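Local coordinates for glycosyl hydrolase, family 38 (Enterococcus faecalis, PDB 5KBP), which probably hydrolyses alpha-mannosidic linkages as a metal-dependent family 38 glycoside hydrolase, at residues 594-602 against 648-656. Numbering follows the deposited sequence.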
loop_
_atom_site.group_PDB
_atom_site.type_symbol
_atom_site.label_atom_id
_atom_site.label_comp_id
_atom_site.label_asym_id
_atom_site.label_seq_id
_atom_site.Cartn_x
_atom_site.Cartn_y
_atom_site.Cartn_z
ATOM N N ASN A 594 -21.552 -26.736 -22.640
ATOM C CA ASN A 594 -22.127 -25.512 -23.182
ATOM C C ASN A 594 -22.854 -24.763 -22.072
ATOM O O ASN A 594 -23.788 -25.295 -21.463
ATOM C CB ASN A 594 -23.077 -25.827 -24.335
ATOM C CG ASN A 594 -23.762 -24.589 -24.882
ATOM O OD1 ASN A 594 -24.960 -24.387 -24.681
ATOM N ND2 ASN A 594 -23.002 -23.746 -25.572
ATOM N N LYS A 595 -22.422 -23.531 -21.807
ATOM C CA LYS A 595 -22.984 -22.704 -20.745
ATOM C C LYS A 595 -24.086 -21.780 -21.247
ATOM O O LYS A 595 -25.162 -21.712 -20.645
ATOM C CB LYS A 595 -21.874 -21.882 -20.076
ATOM C CG LYS A 595 -20.857 -22.713 -19.312
ATOM C CD LYS A 595 -21.506 -23.438 -18.147
ATOM C CE LYS A 595 -20.496 -24.278 -17.384
ATOM N NZ LYS A 595 -21.125 -24.991 -16.237
ATOM N N GLU A 596 -23.837 -21.059 -22.335
ATOM C CA GLU A 596 -24.823 -20.166 -22.922
ATOM C C GLU A 596 -25.022 -20.518 -24.388
ATOM O O GLU A 596 -24.089 -20.943 -25.074
ATOM C CB GLU A 596 -24.397 -18.697 -22.790
ATOM C CG GLU A 596 -24.394 -18.172 -21.362
ATOM C CD GLU A 596 -23.649 -16.857 -21.227
ATOM O OE1 GLU A 596 -22.404 -16.883 -21.141
ATOM O OE2 GLU A 596 -24.309 -15.797 -21.213
ATOM N N ASN A 597 -26.253 -20.339 -24.861
ATOM C CA ASN A 597 -26.571 -20.573 -26.267
ATOM C C ASN A 597 -27.772 -19.718 -26.641
ATOM O O ASN A 597 -28.860 -19.895 -26.086
ATOM C CB ASN A 597 -26.855 -22.052 -26.536
ATOM C CG ASN A 597 -26.885 -22.378 -28.019
ATOM O OD1 ASN A 597 -26.511 -21.554 -28.855
ATOM N ND2 ASN A 597 -27.324 -23.586 -28.351
ATOM N N SER A 598 -27.567 -18.801 -27.577
ATOM C CA SER A 598 -28.611 -17.886 -28.020
ATOM C C SER A 598 -28.311 -17.510 -29.463
ATOM O O SER A 598 -27.223 -17.789 -29.973
ATOM C CB SER A 598 -28.673 -16.639 -27.130
ATOM O OG SER A 598 -27.558 -15.796 -27.355
ATOM N N PRO A 599 -29.272 -16.886 -30.154
ATOM C CA PRO A 599 -28.992 -16.436 -31.528
ATOM C C PRO A 599 -27.890 -15.393 -31.626
ATOM O O PRO A 599 -27.371 -15.171 -32.728
ATOM C CB PRO A 599 -30.341 -15.868 -31.991
ATOM C CG PRO A 599 -31.347 -16.597 -31.177
ATOM C CD PRO A 599 -30.707 -16.798 -29.833
ATOM N N VAL A 600 -27.511 -14.752 -30.523
ATOM C CA VAL A 600 -26.521 -13.681 -30.556
ATOM C C VAL A 600 -25.257 -14.003 -29.774
ATOM O O VAL A 600 -24.248 -13.302 -29.951
ATOM C CB VAL A 600 -27.117 -12.347 -30.055
ATOM C CG1 VAL A 600 -28.325 -11.955 -30.891
ATOM C CG2 VAL A 600 -27.484 -12.450 -28.583
ATOM N N LYS A 601 -25.259 -15.025 -28.921
ATOM C CA LYS A 601 -24.103 -15.289 -28.077
ATOM C C LYS A 601 -24.153 -16.726 -27.577
ATOM O O LYS A 601 -25.213 -17.215 -27.181
ATOM C CB LYS A 601 -24.052 -14.313 -26.895
ATOM C CG LYS A 601 -22.891 -14.532 -25.942
ATOM C CD LYS A 601 -22.939 -13.537 -24.794
ATOM C CE LYS A 601 -21.811 -13.775 -23.806
ATOM N NZ LYS A 601 -21.847 -12.790 -22.690
ATOM N N ALA A 602 -22.998 -17.388 -27.600
ATOM C CA ALA A 602 -22.864 -18.746 -27.093
ATOM C C ALA A 602 -21.478 -18.906 -26.486
ATOM O O ALA A 602 -20.505 -18.320 -26.965
ATOM C CB ALA A 602 -23.088 -19.788 -28.194
ATOM N N THR A 648 -11.322 -22.980 -19.186
ATOM C CA THR A 648 -11.348 -21.928 -20.191
ATOM C C THR A 648 -12.772 -21.746 -20.697
ATOM O O THR A 648 -13.457 -22.728 -21.002
ATOM C CB THR A 648 -10.415 -22.256 -21.362
ATOM O OG1 THR A 648 -9.094 -22.506 -20.868
ATOM C CG2 THR A 648 -10.366 -21.098 -22.349
ATOM N N MET A 649 -13.212 -20.492 -20.780
ATOM C CA MET A 649 -14.523 -20.147 -21.320
ATOM C C MET A 649 -14.330 -19.580 -22.722
ATOM O O MET A 649 -13.794 -18.479 -22.884
ATOM C CB MET A 649 -15.239 -19.145 -20.416
ATOM C CG MET A 649 -15.678 -19.710 -19.075
ATOM S SD MET A 649 -17.020 -20.906 -19.216
ATOM C CE MET A 649 -18.339 -19.873 -19.850
ATOM N N VAL A 650 -14.762 -20.331 -23.729
ATOM C CA VAL A 650 -14.680 -19.893 -25.117
ATOM C C VAL A 650 -16.012 -19.260 -25.495
ATOM O O VAL A 650 -17.054 -19.922 -25.463
ATOM C CB VAL A 650 -14.338 -21.062 -26.054
ATOM C CG1 VAL A 650 -14.195 -20.567 -27.487
ATOM C CG2 VAL A 650 -13.068 -21.757 -25.593
ATOM N N THR A 651 -15.980 -17.980 -25.858
ATOM C CA THR A 651 -17.187 -17.209 -26.119
ATOM C C THR A 651 -17.193 -16.702 -27.554
ATOM O O THR A 651 -16.163 -16.255 -28.072
ATOM C CB THR A 651 -17.306 -16.026 -25.148
ATOM O OG1 THR A 651 -17.181 -16.497 -23.800
ATOM C CG2 THR A 651 -18.654 -15.334 -25.310
ATOM N N MET A 652 -18.360 -16.776 -28.192
ATOM C CA MET A 652 -18.567 -16.265 -29.539
ATOM C C MET A 652 -19.878 -15.496 -29.583
ATOM O O MET A 652 -20.883 -15.938 -29.019
ATOM C CB MET A 652 -18.597 -17.398 -30.577
ATOM C CG MET A 652 -19.173 -16.984 -31.926
ATOM S SD MET A 652 -19.675 -18.375 -32.957
ATOM C CE MET A 652 -18.085 -19.127 -33.266
ATOM N N ILE A 653 -19.864 -14.347 -30.253
ATOM C CA ILE A 653 -21.070 -13.566 -30.479
ATOM C C ILE A 653 -21.396 -13.582 -31.972
ATOM O O ILE A 653 -20.574 -13.949 -32.812
ATOM C CB ILE A 653 -20.943 -12.127 -29.942
ATOM C CG1 ILE A 653 -19.906 -11.337 -30.739
ATOM C CG2 ILE A 653 -20.578 -12.144 -28.467
ATOM C CD1 ILE A 653 -19.771 -9.898 -30.286
ATOM N N LYS A 654 -22.624 -13.169 -32.297
ATOM C CA LYS A 654 -23.119 -13.307 -33.665
ATOM C C LYS A 654 -22.429 -12.342 -34.621
ATOM O O LYS A 654 -22.050 -12.729 -35.732
ATOM C CB LYS A 654 -24.633 -13.092 -33.696
ATOM C CG LYS A 654 -25.221 -13.008 -35.096
ATOM C CD LYS A 654 -26.709 -12.693 -35.056
ATOM C CE LYS A 654 -27.273 -12.534 -36.459
ATOM N NZ LYS A 654 -28.733 -12.246 -36.447
ATOM N N GLU A 655 -22.249 -11.085 -34.211
ATOM C CA GLU A 655 -21.839 -10.019 -35.117
ATOM C C GLU A 655 -20.345 -9.715 -35.045
ATOM O O GLU A 655 -19.927 -8.594 -35.351
ATOM C CB GLU A 655 -22.649 -8.755 -34.837
ATOM C CG GLU A 655 -24.159 -8.952 -34.857
ATOM C CD GLU A 655 -24.722 -9.086 -36.263
ATOM O OE1 GLU A 655 -23.935 -9.077 -37.232
ATOM O OE2 GLU A 655 -25.959 -9.196 -36.396
ATOM N N SER A 656 -19.525 -10.690 -34.659
ATOM C CA SER A 656 -18.089 -10.465 -34.588
ATOM C C SER A 656 -17.347 -11.759 -34.882
ATOM O O SER A 656 -17.810 -12.845 -34.525
ATOM C CB SER A 656 -17.670 -9.926 -33.215
ATOM O OG SER A 656 -16.260 -9.839 -33.113
#
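Met652 O takes the N-H of Ala602 at 2.9 Å, nearly along the C=O axis, and the CA of Lys601 approaches the same oxygen at 3.4 Å in a CA-H...O contact. The bond is returned from Met652 N to Ala602 O, also 2.9 Å and almost straight (170°), so Ala602 and Met652 form a hydrogen-bonded antiparallel pair. Lys601 and Ile653 follow as the non-hydrogen-bonded pair. Beyond them the ladder frays: Lys654 N still reaches Val600 O, but bent to 140° and from above the carbonyl plane, as Lys654 leaves the strand. The Lys654 chain then runs out past the turn, its CD 3.5 Å from Pro599 O. On the face of Lys601, CG anti to the backbone N (chi1 179°) and a fully extended chain carry CE obliquely over Thr651, 3.8 Å from its CG2. Toward the start of 648-656, the bent Met649 chain reaches across strand 601-613, bringing CE to 3.8 Å from Lys595 CG at about a right angle. Ser598 OG bonds in plane to a lone pair of Lys601 O, bracing the turn between strands 591-597 and 601-613. In the nine-stranded antiparallel sheet of the family 38 C-terminal domain, 601-613 lies between 591-597, outermost within this chain, and 641-653; Lys601 and Ile653 pack on Val419 of strand 416-430, while Val650 meets Leu560 of strand 555-566, from a separate antiparallel sheet.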